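Local atomic coordinates of Alpha/beta hydrolase (Streptomyces albidoflavus, PDB entry 6KSU), a protein that probably catalyses the macrocyclisation of non-ribosomal peptides by heterochiral coupling, as a stand-alone cyclase related to penicillin-binding proteins and beta-lactamases. Residues 190-198 against 211-219; 150-159 against 177-187. One frame throughout, in Å; residues are numbered along the deposited sequence.

Interaction 1. Residues 190-198 against 211-219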
loop_
_atom_site.group_PDB
_atom_site.type_symbol
_atom_site.label_atom_id
_atom_site.label_comp_id
_atom_site.label_asym_id
_atom_site.label_seq_id
_atom_site.Cartn_x
_atom_site.Cartn_y
_atom_site.Cartn_z
ATOM N N SER A 190 -7.882 -17.931 13.621
ATOM C CA SER A 190 -6.916 -18.811 14.257
ATOM C C SER A 190 -7.016 -18.557 15.756
ATOM O O SER A 190 -7.866 -17.802 16.230
ATOM C CB SER A 190 -5.515 -18.547 13.724
ATOM O OG SER A 190 -5.014 -17.303 14.203
ATOM N N GLY A 191 -6.142 -19.163 16.533
ATOM C CA GLY A 191 -6.062 -18.732 17.909
ATOM C C GLY A 191 -4.720 -18.090 18.171
ATOM O O GLY A 191 -4.281 -18.008 19.319
ATOM N N MET A 192 -4.048 -17.637 17.117
ATOM C CA MET A 192 -2.723 -17.051 17.263
ATOM C C MET A 192 -2.726 -15.570 16.920
ATOM O O MET A 192 -3.496 -15.105 16.073
ATOM C CB MET A 192 -1.689 -17.751 16.378
ATOM C CG MET A 192 -1.855 -19.222 16.250
ATOM S SD MET A 192 -0.937 -19.740 14.802
ATOM C CE MET A 192 -2.250 -19.870 13.609
ATOM N N ASP A 193 -1.820 -14.839 17.566
ATOM C CA ASP A 193 -1.605 -13.441 17.226
ATOM C C ASP A 193 -1.124 -13.306 15.777
ATOM O O ASP A 193 -0.662 -14.273 15.149
ATOM C CB ASP A 193 -0.604 -12.818 18.189
ATOM C CG ASP A 193 0.801 -13.377 18.017
ATOM O OD1 ASP A 193 1.500 -12.947 17.071
ATOM O OD2 ASP A 193 1.215 -14.242 18.824
ATOM N N TRP A 194 -1.235 -12.084 15.246
ATOM C CA TRP A 194 -0.925 -11.861 13.834
ATOM C C TRP A 194 0.507 -12.268 13.489
ATOM O O TRP A 194 0.741 -12.874 12.441
ATOM C CB TRP A 194 -1.160 -10.391 13.448
ATOM C CG TRP A 194 -0.647 -10.077 12.072
ATOM C CD1 TRP A 194 -1.301 -10.274 10.894
ATOM C CD2 TRP A 194 0.643 -9.523 11.729
ATOM N NE1 TRP A 194 -0.508 -9.866 9.830
ATOM C CE2 TRP A 194 0.686 -9.403 10.320
ATOM C CE3 TRP A 194 1.750 -9.099 12.480
ATOM C CZ2 TRP A 194 1.793 -8.907 9.646
ATOM C CZ3 TRP A 194 2.855 -8.609 11.814
ATOM C CH2 TRP A 194 2.867 -8.502 10.405
ATOM N N TRP A 195 1.479 -11.929 14.344
ATOM C CA TRP A 195 2.870 -12.323 14.089
ATOM C C TRP A 195 3.009 -13.840 13.981
ATOM O O TRP A 195 3.553 -14.361 12.996
ATOM C CB TRP A 195 3.790 -11.809 15.198
ATOM C CG TRP A 195 4.020 -10.332 15.236
ATOM C CD1 TRP A 195 5.123 -9.666 14.787
ATOM C CD2 TRP A 195 3.154 -9.335 15.803
ATOM N NE1 TRP A 195 4.987 -8.318 15.015
ATOM C CE2 TRP A 195 3.789 -8.087 15.636
ATOM C CE3 TRP A 195 1.900 -9.376 16.419
ATOM C CZ2 TRP A 195 3.223 -6.895 16.077
ATOM C CZ3 TRP A 195 1.330 -8.183 16.852
ATOM C CH2 TRP A 195 1.992 -6.960 16.674
ATOM N N THR A 196 2.534 -14.562 15.001
ATOM C CA THR A 196 2.686 -16.010 15.015
ATOM C C THR A 196 2.016 -16.632 13.799
ATOM O O THR A 196 2.587 -17.510 13.146
ATOM C CB THR A 196 2.109 -16.585 16.310
ATOM O OG1 THR A 196 2.768 -15.985 17.431
ATOM C CG2 THR A 196 2.281 -18.094 16.368
ATOM N N ALA A 197 0.817 -16.166 13.463
ATOM C CA ALA A 197 0.088 -16.729 12.335
ATOM C C ALA A 197 0.760 -16.378 11.014
ATOM O O ALA A 197 0.887 -17.237 10.131
ATOM C CB ALA A 197 -1.359 -16.229 12.361
ATOM N N MET A 198 1.191 -15.116 10.853
ATOM C CA MET A 198 1.937 -14.739 9.656
ATOM C C MET A 198 3.166 -15.629 9.475
ATOM O O MET A 198 3.429 -16.146 8.380
ATOM C CB MET A 198 2.334 -13.258 9.750
ATOM C CG MET A 198 3.132 -12.715 8.591
ATOM S SD MET A 198 2.326 -12.883 6.981
ATOM C CE MET A 198 1.096 -11.584 6.999
ATOM N N ALA A 211 10.706 -11.240 9.696
ATOM C CA ALA A 211 11.268 -10.093 10.379
ATOM C C ALA A 211 10.213 -8.993 10.402
ATOM O O ALA A 211 9.368 -8.892 9.502
ATOM C CB ALA A 211 12.560 -9.630 9.699
ATOM N N PHE A 212 10.259 -8.181 11.453
ATOM C CA PHE A 212 9.236 -7.184 11.696
ATOM C C PHE A 212 9.905 -5.898 12.144
ATOM O O PHE A 212 10.981 -5.929 12.743
ATOM C CB PHE A 212 8.245 -7.646 12.768
ATOM C CG PHE A 212 7.643 -9.010 12.495
ATOM C CD1 PHE A 212 6.457 -9.134 11.786
ATOM C CD2 PHE A 212 8.270 -10.169 12.947
ATOM C CE1 PHE A 212 5.905 -10.384 11.537
ATOM C CE2 PHE A 212 7.728 -11.415 12.702
ATOM C CZ PHE A 212 6.540 -11.521 11.992
ATOM N N LEU A 213 9.254 -4.766 11.832
ATOM C CA LEU A 213 9.613 -3.493 12.448
ATOM C C LEU A 213 9.640 -3.625 13.965
ATOM O O LEU A 213 10.620 -3.258 14.617
ATOM C CB LEU A 213 8.627 -2.395 12.011
ATOM C CG LEU A 213 8.784 -2.045 10.535
ATOM C CD1 LEU A 213 7.835 -0.896 10.081
ATOM C CD2 LEU A 213 10.282 -1.700 10.284
ATOM N N HIS A 214 8.575 -4.172 14.542
ATOM C CA HIS A 214 8.509 -4.429 15.976
ATOM C C HIS A 214 7.869 -5.778 16.223
ATOM O O HIS A 214 6.757 -6.039 15.746
ATOM C CB HIS A 214 7.700 -3.349 16.705
ATOM C CG HIS A 214 8.138 -1.954 16.393
ATOM N ND1 HIS A 214 9.345 -1.442 16.825
ATOM C CD2 HIS A 214 7.529 -0.961 15.698
ATOM C CE1 HIS A 214 9.460 -0.192 16.407
ATOM N NE2 HIS A 214 8.374 0.123 15.722
ATOM N N ASP A 215 8.550 -6.609 17.001
ATOM C CA ASP A 215 8.022 -7.904 17.426
ATOM C C ASP A 215 7.790 -7.873 18.931
ATOM O O ASP A 215 8.765 -7.924 19.705
ATOM C CB ASP A 215 8.988 -9.025 17.043
ATOM C CG ASP A 215 8.383 -10.405 17.203
ATOM O OD1 ASP A 215 7.337 -10.513 17.869
ATOM O OD2 ASP A 215 8.969 -11.398 16.699
ATOM N N PRO A 216 6.543 -7.784 19.402
ATOM C CA PRO A 216 6.287 -7.721 20.850
ATOM C C PRO A 216 6.336 -9.066 21.558
ATOM O O PRO A 216 6.080 -9.109 22.765
ATOM C CB PRO A 216 4.871 -7.125 20.922
ATOM C CG PRO A 216 4.219 -7.592 19.659
ATOM C CD PRO A 216 5.303 -7.726 18.611
ATOM N N ARG A 217 6.640 -10.154 20.862
ATOM C CA ARG A 217 6.659 -11.419 21.590
ATOM C C ARG A 217 8.051 -11.685 22.149
ATOM O O ARG A 217 9.054 -11.300 21.537
ATOM C CB ARG A 217 6.251 -12.575 20.678
ATOM C CG ARG A 217 4.955 -12.377 19.901
ATOM C CD ARG A 217 4.912 -13.300 18.687
ATOM N NE ARG A 217 6.040 -13.033 17.794
ATOM C CZ ARG A 217 6.429 -13.822 16.798
ATOM N NH1 ARG A 217 5.792 -14.966 16.559
ATOM N NH2 ARG A 217 7.470 -13.466 16.047
ATOM N N PRO A 218 8.171 -12.312 23.322
ATOM C CA PRO A 218 9.510 -12.769 23.732
ATOM C C PRO A 218 10.081 -13.719 22.705
ATOM O O PRO A 218 11.152 -13.457 22.148
ATOM C CB PRO A 218 9.261 -13.435 25.090
ATOM C CG PRO A 218 7.817 -13.794 25.076
ATOM C CD PRO A 218 7.121 -12.755 24.252
ATOM N N GLY A 219 9.337 -14.776 22.384
ATOM C CA GLY A 219 9.711 -15.652 21.288
ATOM C C GLY A 219 10.806 -16.597 21.706
ATOM O O GLY A 219 10.750 -17.203 22.782
#
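Trp195, in the first turn of helix 194-206, faces the loop 211-219, and the backbones come closest at Trp195 and Asp215, whose CA atoms are 7.6 Å apart. Trp195 carries the contact. Its CG stands anti to its own carbonyl carbon (chi1 -71°), which sends the indole out toward the loop. Trp195 NE1 donates to His214 O at 3.0 Å. The bond is bent, but it lies in the carbonyl plane on a lone pair. Pro216 covers the six-membered ring of Trp195 in a CH-pi contact, with Pro216 CD 3.6 Å from the ring centroid. The opposite face of the indole has Trp194 CE3 near its rim. Phe212 meets Trp195 edge-to-face: Trp195 CD1 sits over the centre of the Phe212 ring, and the planes are 58° apart. Phe212 CE1 also touches Trp194 CZ3 at 3.5 Å. Trp195 CB lies over the centre of one face of the Arg217 guanidinium. The rotation of this group is set by Asp215, which it grips side-on: Arg217 NE reaches Asp215 OD1 at 2.8 Å and Arg217 NH2 reaches Asp215 OD2 at 2.6 Å. Asp215 OD1 also accepts from Arg217 N, closing an Asx turn. Arg217 NH1 makes a weak hydrogen bond, 3.3 Å, to Thr196 OG1. That hydroxyl donates to Asp193 OD2, while Thr196 N donates to Asp193 OD1 at 2.8 Å. The opposite charges of Asp193 and Arg217 probably attract weakly, but Asp193 OD1 sits far off the guanidinium plane and receives no N-H from it. Trp194 NE1 is hydrogen-bonded to Thr89 OG1 on helix 85-98. The arrangement is an Asp N-capped helix start, with an aromatic cluster of Trp194, Trp195 and Phe212 joining it to the loop that follows the helix, in the beta-lactamase-like domain.

Interaction 2. Residues 150-159 against 177-187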
loop_
_atom_site.group_PDB
_atom_site.type_symbol
_atom_site.label_atom_id
_atom_site.label_comp_id
_atom_site.label_asym_id
_atom_site.label_seq_id
_atom_site.Cartn_x
_atom_site.Cartn_y
_atom_site.Cartn_z
ATOM N N PRO A 150 1.259 -8.700 21.809
ATOM C CA PRO A 150 0.938 -9.136 20.437
ATOM C C PRO A 150 -0.548 -9.213 20.110
ATOM O O PRO A 150 -0.881 -9.434 18.940
ATOM C CB PRO A 150 1.574 -10.537 20.352
ATOM C CG PRO A 150 1.586 -11.023 21.763
ATOM C CD PRO A 150 1.839 -9.791 22.613
ATOM N N SER A 151 -1.454 -9.066 21.072
ATOM C CA SER A 151 -2.879 -9.154 20.756
ATOM C C SER A 151 -3.415 -7.841 20.200
ATOM O O SER A 151 -3.084 -6.759 20.687
ATOM C CB SER A 151 -3.706 -9.528 21.986
ATOM O OG SER A 151 -5.082 -9.608 21.628
ATOM N N TYR A 152 -4.276 -7.949 19.196
ATOM C CA TYR A 152 -5.000 -6.814 18.641
ATOM C C TYR A 152 -6.395 -6.641 19.253
ATOM O O TYR A 152 -7.203 -5.884 18.703
ATOM C CB TYR A 152 -5.134 -6.971 17.124
ATOM C CG TYR A 152 -4.052 -6.318 16.269
ATOM C CD1 TYR A 152 -3.915 -4.942 16.216
ATOM C CD2 TYR A 152 -3.199 -7.090 15.481
ATOM C CE1 TYR A 152 -2.946 -4.345 15.424
ATOM C CE2 TYR A 152 -2.237 -6.508 14.682
ATOM C CZ TYR A 152 -2.115 -5.121 14.653
ATOM O OH TYR A 152 -1.156 -4.503 13.870
ATOM N N ARG A 153 -6.697 -7.309 20.372
ATOM C CA ARG A 153 -8.075 -7.326 20.878
ATOM C C ARG A 153 -8.502 -5.963 21.415
ATOM O O ARG A 153 -9.531 -5.421 20.996
ATOM C CB ARG A 153 -8.241 -8.402 21.953
ATOM C CG ARG A 153 -8.988 -9.628 21.460
ATOM C CD ARG A 153 -9.146 -10.688 22.539
ATOM N NE ARG A 153 -8.063 -11.674 22.524
ATOM C CZ ARG A 153 -7.939 -12.651 21.626
ATOM N NH1 ARG A 153 -8.830 -12.776 20.645
ATOM N NH2 ARG A 153 -6.914 -13.500 21.696
ATOM N N ARG A 154 -7.733 -5.393 22.349
ATOM C CA ARG A 154 -8.053 -4.057 22.845
ATOM C C ARG A 154 -8.153 -3.053 21.701
ATOM O O ARG A 154 -8.948 -2.109 21.764
ATOM C CB ARG A 154 -6.999 -3.583 23.843
ATOM C CG ARG A 154 -6.691 -4.492 25.026
ATOM C CD ARG A 154 -5.211 -4.304 25.514
ATOM N NE ARG A 154 -4.193 -5.037 24.735
ATOM C CZ ARG A 154 -2.885 -4.738 24.696
ATOM N NH1 ARG A 154 -2.404 -3.704 25.375
ATOM N NH2 ARG A 154 -2.044 -5.475 23.967
ATOM N N PHE A 155 -7.349 -3.237 20.649
ATOM C CA PHE A 155 -7.336 -2.287 19.542
ATOM C C PHE A 155 -8.647 -2.337 18.785
ATOM O O PHE A 155 -9.155 -1.302 18.340
ATOM C CB PHE A 155 -6.167 -2.592 18.606
ATOM C CG PHE A 155 -6.183 -1.804 17.322
ATOM C CD1 PHE A 155 -5.491 -0.605 17.220
ATOM C CD2 PHE A 155 -6.857 -2.279 16.206
ATOM C CE1 PHE A 155 -5.485 0.128 16.034
ATOM C CE2 PHE A 155 -6.864 -1.556 15.028
ATOM C CZ PHE A 155 -6.174 -0.345 14.940
ATOM N N ALA A 156 -9.175 -3.543 18.599
ATOM C CA ALA A 156 -10.479 -3.728 17.978
ATOM C C ALA A 156 -11.538 -2.865 18.648
ATOM O O ALA A 156 -12.317 -2.180 17.973
ATOM C CB ALA A 156 -10.870 -5.198 18.062
ATOM N N ALA A 157 -11.583 -2.889 19.982
ATOM C CA ALA A 157 -12.549 -2.066 20.708
ATOM C C ALA A 157 -12.375 -0.595 20.369
ATOM O O ALA A 157 -13.346 0.090 20.030
ATOM C CB ALA A 157 -12.408 -2.292 22.213
ATOM N N ALA A 158 -11.132 -0.101 20.421
ATOM C CA ALA A 158 -10.871 1.321 20.214
ATOM C C ALA A 158 -11.366 1.794 18.857
ATOM O O ALA A 158 -11.801 2.942 18.718
ATOM C CB ALA A 158 -9.377 1.619 20.358
ATOM N N CYS A 159 -11.304 0.935 17.836
ATOM C CA CYS A 159 -11.866 1.329 16.544
ATOM C C CYS A 159 -13.364 1.561 16.653
ATOM O O CYS A 159 -13.910 2.469 16.011
ATOM C CB CYS A 159 -11.595 0.267 15.482
ATOM S SG CYS A 159 -9.897 -0.144 15.257
ATOM N N THR A 177 -5.884 1.204 9.353
ATOM C CA THR A 177 -6.656 0.671 10.467
ATOM C C THR A 177 -7.535 -0.486 10.025
ATOM O O THR A 177 -7.724 -1.456 10.772
ATOM C CB THR A 177 -7.498 1.796 11.060
ATOM O OG1 THR A 177 -6.638 2.910 11.343
ATOM C CG2 THR A 177 -8.207 1.341 12.334
ATOM N N GLY A 178 -8.080 -0.405 8.813
ATOM C CA GLY A 178 -8.832 -1.531 8.294
ATOM C C GLY A 178 -8.016 -2.810 8.300
ATOM O O GLY A 178 -8.524 -3.889 8.631
ATOM N N TYR A 179 -6.731 -2.706 7.974
ATOM C CA TYR A 179 -5.935 -3.915 7.963
ATOM C C TYR A 179 -5.492 -4.303 9.362
ATOM O O TYR A 179 -5.360 -5.495 9.649
ATOM C CB TYR A 179 -4.758 -3.764 7.010
ATOM C CG TYR A 179 -5.104 -4.284 5.628
ATOM C CD1 TYR A 179 -4.514 -5.448 5.131
ATOM C CD2 TYR A 179 -6.043 -3.627 4.829
ATOM C CE1 TYR A 179 -4.830 -5.928 3.875
ATOM C CE2 TYR A 179 -6.373 -4.113 3.562
ATOM C CZ TYR A 179 -5.751 -5.261 3.098
ATOM O OH TYR A 179 -6.053 -5.749 1.857
ATOM N N CYS A 180 -5.328 -3.330 10.260
ATOM C CA CYS A 180 -5.066 -3.687 11.647
ATOM C C CYS A 180 -6.235 -4.462 12.236
ATOM O O CYS A 180 -6.038 -5.374 13.048
ATOM C CB CYS A 180 -4.763 -2.433 12.454
ATOM S SG CYS A 180 -3.293 -1.551 11.838
ATOM N N LEU A 181 -7.462 -4.136 11.814
ATOM C CA LEU A 181 -8.610 -4.958 12.190
ATOM C C LEU A 181 -8.524 -6.346 11.579
ATOM O O LEU A 181 -9.001 -7.317 12.177
ATOM C CB LEU A 181 -9.915 -4.288 11.762
ATOM C CG LEU A 181 -10.381 -3.104 12.595
ATOM C CD1 LEU A 181 -11.533 -2.383 11.892
ATOM C CD2 LEU A 181 -10.783 -3.580 13.985
ATOM N N LEU A 182 -7.927 -6.468 10.391
ATOM C CA LEU A 182 -7.731 -7.799 9.836
ATOM C C LEU A 182 -6.794 -8.624 10.716
ATOM O O LEU A 182 -6.942 -9.851 10.805
ATOM C CB LEU A 182 -7.220 -7.689 8.402
ATOM C CG LEU A 182 -8.293 -7.343 7.357
ATOM C CD1 LEU A 182 -7.699 -6.976 5.995
ATOM C CD2 LEU A 182 -9.288 -8.512 7.224
ATOM N N GLY A 183 -5.849 -7.967 11.398
ATOM C CA GLY A 183 -5.038 -8.667 12.379
ATOM C C GLY A 183 -5.864 -9.203 13.537
ATOM O O GLY A 183 -5.654 -10.327 14.002
ATOM N N ALA A 184 -6.815 -8.409 14.023
ATOM C CA ALA A 184 -7.700 -8.907 15.070
ATOM C C ALA A 184 -8.551 -10.067 14.556
ATOM O O ALA A 184 -8.748 -11.068 15.256
ATOM C CB ALA A 184 -8.562 -7.764 15.601
ATOM N N VAL A 185 -9.002 -9.982 13.305
ATOM C CA VAL A 185 -9.793 -11.059 12.716
ATOM C C VAL A 185 -8.982 -12.346 12.644
ATOM O O VAL A 185 -9.432 -13.406 13.093
ATOM C CB VAL A 185 -10.305 -10.647 11.329
ATOM C CG1 VAL A 185 -10.747 -11.886 10.535
ATOM C CG2 VAL A 185 -11.421 -9.644 11.472
ATOM N N ILE A 186 -7.774 -12.270 12.069
ATOM C CA ILE A 186 -6.882 -13.426 12.000
ATOM C C ILE A 186 -6.673 -14.014 13.385
ATOM O O ILE A 186 -6.664 -15.240 13.567
ATOM C CB ILE A 186 -5.544 -13.026 11.350
ATOM C CG1 ILE A 186 -5.672 -12.967 9.832
ATOM C CG2 ILE A 186 -4.416 -13.983 11.769
ATOM C CD1 ILE A 186 -4.544 -12.159 9.198
ATOM N N GLU A 187 -6.519 -13.147 14.391
ATOM C CA GLU A 187 -6.266 -13.626 15.744
ATOM C C GLU A 187 -7.491 -14.336 16.315
ATOM O O GLU A 187 -7.356 -15.379 16.962
ATOM C CB GLU A 187 -5.824 -12.471 16.647
ATOM C CG GLU A 187 -5.588 -12.871 18.106
ATOM C CD GLU A 187 -5.346 -11.681 19.040
ATOM O OE1 GLU A 187 -4.972 -10.583 18.560
ATOM O OE2 GLU A 187 -5.522 -11.844 20.267
HETATM O O HOH W 1 -2.551 -10.482 16.757
#
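This is a helix-helix packing contact in the helical part of the beta-lactamase-like domain, in which the buried Glu187 of helix 176-189 binds the residues at the start of helix 153-160. Helices 153-159 and 177-187 cross at -134°, with their axes 9.1 Å apart. Glu187 reaches the other segment as an extended chain, its CG anti to the backbone N (chi1 178°). Glu187 OE1 accepts from Tyr152 N at 2.8 Å, on its syn lone pair. A water bridges Glu187 OE1 to Pro150 O. Ser151 OG donates to Glu187 OE2, and Arg153 NH2 forms a salt bridge with the same oxygen; the exact place of Glu187 OE2 is less sure. The carboxylate comes over one face of the Arg153 guanidinium, offset toward its rim, the planes steeply inclined at 73°; this too is doubtful. Ser151 OG also accepts from Arg153 N, making an ST turn. Beyond this polar end the packing is mainly apolar. The Tyr152 ring lies across helix 177-187, with Cys180 O over the centre of one face, and Tyr152 CB meets Ala184 CB at 3.8 Å. Gly183 lets the ring lie close, as it has no side chain there. Phe155 CE2 touches Cys180 CB at 3.4 Å, and its CZ meets Thr177 CG2. Cys159 SG touches both Thr177 CG2 and Leu181 CD2, at 3.7 and 3.8 Å. Tyr152 OH is bonded to Ser250 O and Ala253 N, which ties the pair to helix 252-255. On other sides, helix 176-189 packs Ile186 on helix 85-98 and Leu182 on helix 128-132.

How the interactions relate
Interaction 2 comes first in the chain, and helix 176-189 leads through residues 190-193 into helix 194-206 of interaction 1. The centres are 13 Å apart, but the two contacts touch. Pro150 makes most of the touches: its O lies 3.3 Å from Trp195 CZ3 and 3.5 Å from Asp193 CB, and its CA is 3.7 Å from Pro216 CG. Met192 O also lies 3.6 Å from Glu187 CB. Both contacts also lean on helices 85-98 and 252-255. Ser83 and Lys86 fit an SxxK pattern and Tyr174 a YxN element, as in penicillin-binding proteins; together they may form the active site. Cys180 of interaction 2 lies near these residues without touching them.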